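Local atomic coordinates of carbohydrate deacetylase Agd3 (Neosartorya fumigata, PDB entry 6NWZ), a protein that probably removes N-acetyl groups from the exopolysaccharide galactosaminogalactan, a metal-dependent carbohydrate de-N-acetylation needed for fungal biofilm formation. Residues 626-631 with 665-670; 651-656 with 674-679; 328-333 with 389-394. One frame throughout, in Å; residues are numbered along the deposited sequence.

Interaction 1. Residues 626-631 with 665-670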
loop_
_atom_site.group_PDB
_atom_site.type_symbol
_atom_site.label_atom_id
_atom_site.label_comp_id
_atom_site.label_asym_id
_atom_site.label_seq_id
_atom_site.Cartn_x
_atom_site.Cartn_y
_atom_site.Cartn_z
ATOM N N VAL A 626 6.653 27.328 -8.798
ATOM C CA VAL A 626 7.449 26.109 -8.735
ATOM C C VAL A 626 7.895 25.742 -10.144
ATOM O O VAL A 626 7.275 26.126 -11.137
ATOM C CB VAL A 626 6.683 24.928 -8.098
ATOM C CG1 VAL A 626 6.420 25.195 -6.632
ATOM C CG2 VAL A 626 5.378 24.684 -8.836
ATOM N N THR A 627 8.986 24.980 -10.221
ATOM C CA THR A 627 9.546 24.527 -11.488
ATOM C C THR A 627 9.874 23.045 -11.390
ATOM O O THR A 627 10.553 22.615 -10.452
ATOM C CB THR A 627 10.805 25.320 -11.865
ATOM O OG1 THR A 627 10.465 26.701 -12.043
ATOM C CG2 THR A 627 11.417 24.783 -13.152
ATOM N N VAL A 628 9.389 22.273 -12.359
ATOM C CA VAL A 628 9.607 20.834 -12.419
ATOM C C VAL A 628 10.788 20.563 -13.337
ATOM O O VAL A 628 10.860 21.110 -14.444
ATOM C CB VAL A 628 8.355 20.100 -12.925
ATOM C CG1 VAL A 628 8.612 18.609 -12.987
ATOM C CG2 VAL A 628 7.166 20.412 -12.040
ATOM N N THR A 629 11.705 19.712 -12.885
ATOM C CA THR A 629 12.893 19.379 -13.655
ATOM C C THR A 629 13.184 17.892 -13.524
ATOM O O THR A 629 12.668 17.213 -12.635
ATOM C CB THR A 629 14.114 20.177 -13.188
ATOM O OG1 THR A 629 14.230 20.062 -11.765
ATOM C CG2 THR A 629 13.983 21.641 -13.569
ATOM N N ALA A 630 14.032 17.402 -14.422
ATOM C CA ALA A 630 14.516 16.028 -14.391
ATOM C C ALA A 630 15.817 15.982 -15.185
ATOM O O ALA A 630 16.265 16.995 -15.728
ATOM C CB ALA A 630 13.474 15.056 -14.948
ATOM N N THR A 631 16.427 14.798 -15.243
ATOM C CA THR A 631 17.657 14.621 -16.010
ATOM C C THR A 631 17.415 14.926 -17.484
ATOM O O THR A 631 16.675 14.204 -18.162
ATOM C CB THR A 631 18.205 13.202 -15.849
ATOM O OG1 THR A 631 18.348 12.900 -14.456
ATOM C CG2 THR A 631 19.563 13.082 -16.529
ATOM N N VAL A 665 -0.855 17.287 -10.163
ATOM C CA VAL A 665 -0.669 17.604 -11.576
ATOM C C VAL A 665 0.426 16.694 -12.117
ATOM O O VAL A 665 1.553 16.689 -11.602
ATOM C CB VAL A 665 -0.319 19.086 -11.785
ATOM C CG1 VAL A 665 -0.055 19.375 -13.254
ATOM C CG2 VAL A 665 -1.435 19.974 -11.263
ATOM N N TRP A 666 0.093 15.911 -13.146
ATOM C CA TRP A 666 1.050 15.014 -13.794
ATOM C C TRP A 666 1.733 15.787 -14.916
ATOM O O TRP A 666 1.173 15.963 -16.001
ATOM C CB TRP A 666 0.353 13.753 -14.301
ATOM C CG TRP A 666 -0.195 12.919 -13.177
ATOM C CD1 TRP A 666 -1.465 12.950 -12.676
ATOM C CD2 TRP A 666 0.522 11.958 -12.389
ATOM N NE1 TRP A 666 -1.587 12.060 -11.632
ATOM C CE2 TRP A 666 -0.380 11.439 -11.438
ATOM C CE3 TRP A 666 1.838 11.484 -12.398
ATOM C CZ2 TRP A 666 -0.008 10.468 -10.507
ATOM C CZ3 TRP A 666 2.204 10.518 -11.472
ATOM C CH2 TRP A 666 1.285 10.022 -10.540
ATOM N N VAL A 667 2.950 16.252 -14.647
ATOM C CA VAL A 667 3.670 17.142 -15.551
ATOM C C VAL A 667 4.543 16.313 -16.484
ATOM O O VAL A 667 5.477 15.638 -16.040
ATOM C CB VAL A 667 4.515 18.156 -14.769
ATOM C CG1 VAL A 667 5.087 19.201 -15.714
ATOM C CG2 VAL A 667 3.678 18.801 -13.681
ATOM N N GLN A 668 4.249 16.380 -17.781
ATOM C CA GLN A 668 5.000 15.647 -18.794
ATOM C C GLN A 668 6.170 16.507 -19.263
ATOM O O GLN A 668 5.974 17.509 -19.959
ATOM C CB GLN A 668 4.093 15.267 -19.963
ATOM C CG GLN A 668 4.737 14.315 -20.960
ATOM C CD GLN A 668 5.179 13.013 -20.319
ATOM O OE1 GLN A 668 4.359 12.246 -19.812
ATOM N NE2 GLN A 668 6.483 12.761 -20.332
ATOM N N LEU A 669 7.384 16.117 -18.881
ATOM C CA LEU A 669 8.586 16.822 -19.300
ATOM C C LEU A 669 9.048 16.303 -20.655
ATOM O O LEU A 669 9.039 15.094 -20.907
ATOM C CB LEU A 669 9.701 16.660 -18.266
ATOM C CG LEU A 669 9.424 17.216 -16.867
ATOM C CD1 LEU A 669 10.668 17.131 -15.997
ATOM C CD2 LEU A 669 8.914 18.646 -16.945
ATOM N N SER A 670 9.455 17.233 -21.530
ATOM C CA SER A 670 9.811 16.880 -22.899
ATOM C C SER A 670 11.086 17.567 -23.371
ATOM O O SER A 670 11.324 17.640 -24.583
ATOM C CB SER A 670 8.674 17.228 -23.861
ATOM O OG SER A 670 7.459 16.634 -23.445
#
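Val628, Ala630, Val667 and Leu669 join two beta layers of the C-terminal domain, face to face in the manner of a small beta sandwich. Strand 622-629 pairs antiparallel with strands 613-618 and 674-683. Strand 663-667 belongs to a separate three-stranded antiparallel sheet, between strands 639-643 and 654-656. The facing chains stay apart, with 7.7 Å from CA of Val628 to CA of Val667, so side chains fill the gap.

Leu669 reaches across the gap. Its CB points at the other segment, and CG sits beside the backbone N (chi1 -62°). CB and CG serve to carry the fork across; the two methyls make the close contacts. CD1 of Leu669 settles against the backbone, 3.6 Å from the carbonyl carbon C of Thr629. The same methyl is 3.6 Å from CB of Ala630, which also points across. Its third neighbour is CG1 of Val628, at 3.9 Å. The other branch, CD2, turns to that same CG1 of Val628 and lies 4.0 Å from it. One valine methyl thus touches both prongs of the leucine, and the two side chains run at a slant to each other.

Val628 divides its work between its branches. With CG1 anti to the backbone N (chi1 180°), that methyl is given to Leu669, while CG2 is left for Val667. CB of Thr629, between Val628 and Ala630, points the other way, and OG1 of Thr629 bonds to the carbonyl oxygen of Gly613.

Val641 of strand 639-643 touches both Val628 and Val667, Leu614 lies on Val628 and Val674 on Val667, so the valine pair is buried. That pair meets tip to tip, CG2 of Val628 lying 4.2 Å from CG2 of Val667.

Interaction 2. Residues 651-656 with 674-679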
loop_
_atom_site.group_PDB
_atom_site.type_symbol
_atom_site.label_atom_id
_atom_site.label_comp_id
_atom_site.label_asym_id
_atom_site.label_seq_id
_atom_site.Cartn_x
_atom_site.Cartn_y
_atom_site.Cartn_z
ATOM N N GLN A 651 -2.103 24.045 -17.375
ATOM C CA GLN A 651 -1.307 24.002 -18.605
ATOM C C GLN A 651 -1.590 22.743 -19.424
ATOM O O GLN A 651 -0.691 22.174 -20.048
ATOM C CB GLN A 651 0.186 24.127 -18.297
ATOM C CG GLN A 651 0.551 25.405 -17.564
ATOM C CD GLN A 651 2.036 25.511 -17.288
ATOM O OE1 GLN A 651 2.842 24.801 -17.891
ATOM N NE2 GLN A 651 2.407 26.399 -16.371
ATOM N N GLY A 652 -2.848 22.310 -19.425
ATOM C CA GLY A 652 -3.246 21.177 -20.238
ATOM C C GLY A 652 -2.641 19.850 -19.844
ATOM O O GLY A 652 -2.627 18.925 -20.659
ATOM N N TYR A 653 -2.134 19.724 -18.623
ATOM C CA TYR A 653 -1.629 18.449 -18.139
ATOM C C TYR A 653 -2.741 17.683 -17.427
ATOM O O TYR A 653 -3.795 18.231 -17.095
ATOM C CB TYR A 653 -0.440 18.659 -17.200
ATOM C CG TYR A 653 0.779 19.273 -17.854
ATOM C CD1 TYR A 653 1.641 18.501 -18.621
ATOM C CD2 TYR A 653 1.074 20.620 -17.692
ATOM C CE1 TYR A 653 2.760 19.055 -19.216
ATOM C CE2 TYR A 653 2.192 21.183 -18.286
ATOM C CZ TYR A 653 3.031 20.396 -19.045
ATOM O OH TYR A 653 4.145 20.947 -19.640
ATOM N N ALA A 654 -2.495 16.397 -17.188
ATOM C CA ALA A 654 -3.477 15.568 -16.500
ATOM C C ALA A 654 -3.476 15.883 -15.009
ATOM O O ALA A 654 -2.420 15.919 -14.372
ATOM C CB ALA A 654 -3.178 14.090 -16.732
ATOM N N THR A 655 -4.660 16.115 -14.453
ATOM C CA THR A 655 -4.798 16.502 -13.057
ATOM C C THR A 655 -5.603 15.457 -12.298
ATOM O O THR A 655 -6.232 14.571 -12.880
ATOM C CB THR A 655 -5.467 17.875 -12.915
ATOM O OG1 THR A 655 -6.825 17.793 -13.364
ATOM C CG2 THR A 655 -4.719 18.921 -13.732
ATOM N N GLU A 656 -5.589 15.589 -10.976
ATOM C CA GLU A 656 -6.209 14.597 -10.104
ATOM C C GLU A 656 -6.489 15.270 -8.772
ATOM O O GLU A 656 -5.571 15.825 -8.160
ATOM C CB GLU A 656 -5.286 13.389 -9.935
ATOM C CG GLU A 656 -5.947 12.125 -9.419
ATOM C CD GLU A 656 -5.014 10.923 -9.477
ATOM O OE1 GLU A 656 -3.873 11.072 -9.969
ATOM O OE2 GLU A 656 -5.420 9.828 -9.035
ATOM N N VAL A 674 9.138 22.835 -16.724
ATOM C CA VAL A 674 7.816 23.441 -16.632
ATOM C C VAL A 674 7.719 24.225 -15.334
ATOM O O VAL A 674 8.232 23.793 -14.293
ATOM C CB VAL A 674 6.713 22.368 -16.718
ATOM C CG1 VAL A 674 5.333 23.015 -16.742
ATOM C CG2 VAL A 674 6.928 21.491 -17.946
ATOM N N THR A 675 7.063 25.386 -15.394
ATOM C CA THR A 675 6.891 26.263 -14.243
ATOM C C THR A 675 5.417 26.602 -14.059
ATOM O O THR A 675 4.711 26.901 -15.028
ATOM C CB THR A 675 7.717 27.549 -14.402
ATOM O OG1 THR A 675 9.111 27.226 -14.332
ATOM C CG2 THR A 675 7.382 28.551 -13.310
ATOM N N PHE A 676 4.957 26.548 -12.810
ATOM C CA PHE A 676 3.583 26.860 -12.446
ATOM C C PHE A 676 3.565 28.043 -11.487
ATOM O O PHE A 676 4.383 28.118 -10.567
ATOM C CB PHE A 676 2.889 25.655 -11.789
ATOM C CG PHE A 676 2.789 24.450 -12.681
ATOM C CD1 PHE A 676 3.817 23.524 -12.732
ATOM C CD2 PHE A 676 1.666 24.245 -13.468
ATOM C CE1 PHE A 676 3.729 22.416 -13.554
ATOM C CE2 PHE A 676 1.571 23.139 -14.292
ATOM C CZ PHE A 676 2.604 22.223 -14.335
ATOM N N THR A 677 2.627 28.959 -11.704
ATOM C CA THR A 677 2.453 30.125 -10.848
ATOM C C THR A 677 1.307 29.880 -9.876
ATOM O O THR A 677 0.190 29.556 -10.293
ATOM C CB THR A 677 2.178 31.376 -11.683
ATOM O OG1 THR A 677 3.375 31.765 -12.364
ATOM C CG2 THR A 677 1.709 32.518 -10.799
ATOM N N LEU A 678 1.584 30.033 -8.584
ATOM C CA LEU A 678 0.552 29.862 -7.571
ATOM C C LEU A 678 -0.472 30.987 -7.670
ATOM O O LEU A 678 -0.111 32.167 -7.681
ATOM C CB LEU A 678 1.175 29.838 -6.176
ATOM C CG LEU A 678 1.525 28.481 -5.565
ATOM C CD1 LEU A 678 2.290 27.606 -6.545
ATOM C CD2 LEU A 678 2.331 28.693 -4.298
ATOM N N SER A 679 -1.753 30.617 -7.750
ATOM C CA SER A 679 -2.808 31.626 -7.808
ATOM C C SER A 679 -2.819 32.474 -6.543
ATOM O O SER A 679 -2.866 33.707 -6.606
ATOM C CB SER A 679 -4.163 30.952 -8.015
ATOM O OG SER A 679 -4.448 30.066 -6.947
#
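Gln651 and Thr675 make the polar part of this contact, a side-chain amide bonded to a strand backbone. NE2 of Gln651 donates to the carbonyl O of Thr675 over 2.7 Å, moderately straight at 153°. The oxygen lies close to the plane of the amide, whereas the donor stands somewhat tilted from the plane of the carbonyl. CG of Gln651 lies beside its own backbone N (chi1 -59°) and the chain runs on extended, which carries the amide over to the strand. CB of Thr675 points away, and its OG1 is bonded to OG1 of Thr627.

The amide also makes van der Waals contacts. CD of Gln651 is 3.8 Å from CE2 of Phe676, the amide and ring planes being 23° apart, and OE1 lies beside CG1 of Val674.

Aromatic and aliphatic contacts fill the rest. Tyr653 crosses Phe676 at a slant: its CD2 comes to the edge of the phenylalanine ring, 4.0 Å from CZ. Farther along, CE2 of Tyr653 is 4.0 Å from CG1 of Val674, and the phenol end reaches CG2 of that valine. Tyr653 also packs on Val665, and Phe676 on Val667.

The arrangement is consistent with one margin of a small beta sandwich, where the turn leading into strand 654-656 folds over the facing strand 674-683.

Interaction 3. Residues 328-333 with 389-394. With ZN (zinc ion), chain L.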
loop_
_atom_site.group_PDB
_atom_site.type_symbol
_atom_site.label_atom_id
_atom_site.label_comp_id
_atom_site.label_asym_id
_atom_site.label_seq_id
_atom_site.Cartn_x
_atom_site.Cartn_y
_atom_site.Cartn_z
ATOM N N ILE A 328 -11.400 -30.484 -18.202
ATOM C CA ILE A 328 -10.046 -31.027 -18.178
ATOM C C ILE A 328 -9.818 -31.733 -16.849
ATOM O O ILE A 328 -10.078 -31.170 -15.780
ATOM C CB ILE A 328 -9.011 -29.914 -18.404
ATOM C CG1 ILE A 328 -9.254 -29.236 -19.752
ATOM C CG2 ILE A 328 -7.602 -30.476 -18.337
ATOM C CD1 ILE A 328 -9.229 -30.193 -20.918
ATOM N N GLU A 329 -9.321 -32.965 -16.913
ATOM C CA GLU A 329 -9.164 -33.794 -15.729
ATOM C C GLU A 329 -7.804 -34.473 -15.752
ATOM O O GLU A 329 -7.388 -35.008 -16.783
ATOM C CB GLU A 329 -10.279 -34.839 -15.649
ATOM C CG GLU A 329 -10.651 -35.230 -14.239
ATOM C CD GLU A 329 -12.100 -35.659 -14.124
ATOM O OE1 GLU A 329 -12.553 -36.475 -14.954
ATOM O OE2 GLU A 329 -12.786 -35.161 -13.207
ATOM N N TYR A 330 -7.120 -34.450 -14.610
ATOM C CA TYR A 330 -5.788 -35.027 -14.471
ATOM C C TYR A 330 -5.509 -35.229 -12.988
ATOM O O TYR A 330 -6.239 -34.731 -12.127
ATOM C CB TYR A 330 -4.720 -34.133 -15.112
ATOM C CG TYR A 330 -4.756 -32.710 -14.602
ATOM C CD1 TYR A 330 -4.057 -32.340 -13.460
ATOM C CD2 TYR A 330 -5.506 -31.738 -15.254
ATOM C CE1 TYR A 330 -4.099 -31.040 -12.985
ATOM C CE2 TYR A 330 -5.553 -30.440 -14.789
ATOM C CZ TYR A 330 -4.849 -30.094 -13.655
ATOM O OH TYR A 330 -4.900 -28.800 -13.192
ATOM N N ASP A 331 -4.440 -35.968 -12.699
ATOM C CA ASP A 331 -3.986 -36.169 -11.328
ATOM C C ASP A 331 -2.898 -35.156 -10.997
ATOM O O ASP A 331 -1.930 -35.003 -11.751
ATOM C CB ASP A 331 -3.464 -37.591 -11.123
ATOM C CG ASP A 331 -4.577 -38.616 -11.062
ATOM O OD1 ASP A 331 -5.076 -39.021 -12.133
ATOM O OD2 ASP A 331 -4.954 -39.012 -9.940
ATOM N N SER A 332 -3.059 -34.473 -9.878
ATOM C CA SER A 332 -2.105 -33.445 -9.491
ATOM C C SER A 332 -0.851 -34.086 -8.902
ATOM O O SER A 332 -0.956 -34.994 -8.072
ATOM C CB SER A 332 -2.732 -32.492 -8.483
ATOM O OG SER A 332 -3.986 -32.026 -8.949
ATOM N N PRO A 333 0.337 -33.647 -9.300
ATOM C CA PRO A 333 1.560 -34.179 -8.705
ATOM C C PRO A 333 1.797 -33.563 -7.340
ATOM O O PRO A 333 1.257 -32.488 -7.037
ATOM C CB PRO A 333 2.646 -33.759 -9.705
ATOM C CG PRO A 333 2.129 -32.473 -10.260
ATOM C CD PRO A 333 0.621 -32.617 -10.317
ATOM N N THR A 389 -6.022 -18.818 -14.606
ATOM C CA THR A 389 -5.777 -20.036 -15.388
ATOM C C THR A 389 -7.021 -20.911 -15.502
ATOM O O THR A 389 -7.976 -20.764 -14.729
ATOM C CB THR A 389 -4.616 -20.863 -14.828
ATOM O OG1 THR A 389 -4.986 -21.446 -13.571
ATOM C CG2 THR A 389 -3.385 -19.996 -14.657
ATOM N N PHE A 390 -7.018 -21.827 -16.471
ATOM C CA PHE A 390 -8.231 -22.575 -16.784
ATOM C C PHE A 390 -8.512 -23.638 -15.727
ATOM O O PHE A 390 -9.573 -23.635 -15.096
ATOM C CB PHE A 390 -8.115 -23.196 -18.180
ATOM C CG PHE A 390 -9.400 -23.790 -18.693
ATOM C CD1 PHE A 390 -10.510 -22.994 -18.918
ATOM C CD2 PHE A 390 -9.490 -25.145 -18.966
ATOM C CE1 PHE A 390 -11.691 -23.543 -19.395
ATOM C CE2 PHE A 390 -10.666 -25.699 -19.443
ATOM C CZ PHE A 390 -11.766 -24.898 -19.656
ATOM N N THR A 391 -7.560 -24.543 -15.500
ATOM C CA THR A 391 -7.773 -25.685 -14.620
ATOM C C THR A 391 -7.132 -25.517 -13.250
ATOM O O THR A 391 -7.246 -26.423 -12.417
ATOM C CB THR A 391 -7.238 -26.964 -15.274
ATOM O OG1 THR A 391 -5.813 -27.020 -15.131
ATOM C CG2 THR A 391 -7.578 -26.975 -16.746
ATOM N N HIS A 392 -6.460 -24.393 -13.003
ATOM C CA HIS A 392 -5.743 -24.142 -11.750
ATOM C C HIS A 392 -4.574 -25.109 -11.564
ATOM O O HIS A 392 -4.196 -25.432 -10.435
ATOM C CB HIS A 392 -6.686 -24.195 -10.544
ATOM C CG HIS A 392 -6.104 -23.609 -9.298
ATOM N ND1 HIS A 392 -5.103 -24.232 -8.583
ATOM C CD2 HIS A 392 -6.376 -22.456 -8.643
ATOM C CE1 HIS A 392 -4.785 -23.487 -7.540
ATOM N NE2 HIS A 392 -5.542 -22.404 -7.553
ATOM N N GLU A 393 -3.986 -25.566 -12.669
ATOM C CA GLU A 393 -2.829 -26.450 -12.594
ATOM C C GLU A 393 -1.626 -25.703 -12.034
ATOM O O GLU A 393 -1.304 -24.598 -12.484
ATOM C CB GLU A 393 -2.492 -27.016 -13.975
ATOM C CG GLU A 393 -1.242 -27.897 -13.997
ATOM C CD GLU A 393 -0.872 -28.360 -15.396
ATOM O OE1 GLU A 393 -1.508 -27.895 -16.365
ATOM O OE2 GLU A 393 0.053 -29.191 -15.530
ATOM N N GLU A 394 -0.969 -26.309 -11.050
ATOM C CA GLU A 394 0.261 -25.753 -10.506
ATOM C C GLU A 394 1.371 -25.845 -11.544
ATOM O O GLU A 394 1.541 -26.873 -12.206
ATOM C CB GLU A 394 0.655 -26.498 -9.232
ATOM C CG GLU A 394 -0.540 -27.007 -8.436
ATOM C CD GLU A 394 -0.771 -26.235 -7.152
ATOM O OE1 GLU A 394 0.209 -26.013 -6.413
ATOM O OE2 GLU A 394 -1.932 -25.854 -6.883
HETATM ZN ZN ZN L . -6.044 -20.221 -6.709
#
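The loop after strand 384-387 carries the HxxxH zinc motif of the deacetylase domain, and here Tyr330 and Ile328 pack against it. His392 supplies the second histidine: its NE2 binds the zinc ion at 2.4 Å, with Asp256 and His388 completing the protein ligands. This Asp-His-His set resembles that of other metal-dependent polysaccharide deacetylases.

Next to it, OH of Tyr330 donates to OG1 of Thr391 over 2.8 Å, the threonine oxygen lying at the edge of the tyrosine ring. OG1 of Thr391 is also bonded to OE1 of Glu406, so two partners hold it. The phenol end further rests against CB of Glu393.

The apolar side of the contact is Ile328. Its CB lies 3.7 Å from CG2 of Thr391, and its CG1 comes in at the edge of the Phe390 ring, 3.8 Å from CE2, the two side chains crossing nearly at right angles. His392, with CG anti to its backbone N (chi1 -165°), leads its ring away from this packing to the metal.

The chemistry implies that the Tyr330-Thr391 bond probably helps to fix the loop backbone next to the zinc ligand, and the Glu406 carboxylate may polarise the chain of hydroxyls.

Interactions 1 and 2 are parts of one two-layer arrangement in the C-terminal domain, their centres 10 Å apart. Strands 622-629 and 674-683 are neighbours in one layer, 663-667 and 654-656 in the other, and along the chain the segments of the two contacts alternate. They touch directly: N of Val628 lies 2.7 Å from O of Val674, a probable hydrogen bond. Interaction 1 is buried and wholly aliphatic; interaction 2, nearer the surface, adds aromatic rings and a hydrogen bond from a side-chain amide to a backbone carbonyl. The centre of interaction 3, in the deacetylase domain, is about 49 Å from that of interaction 1. There two irregular loops meet through a hydroxyl pair and a small apolar patch beside a metal ligand.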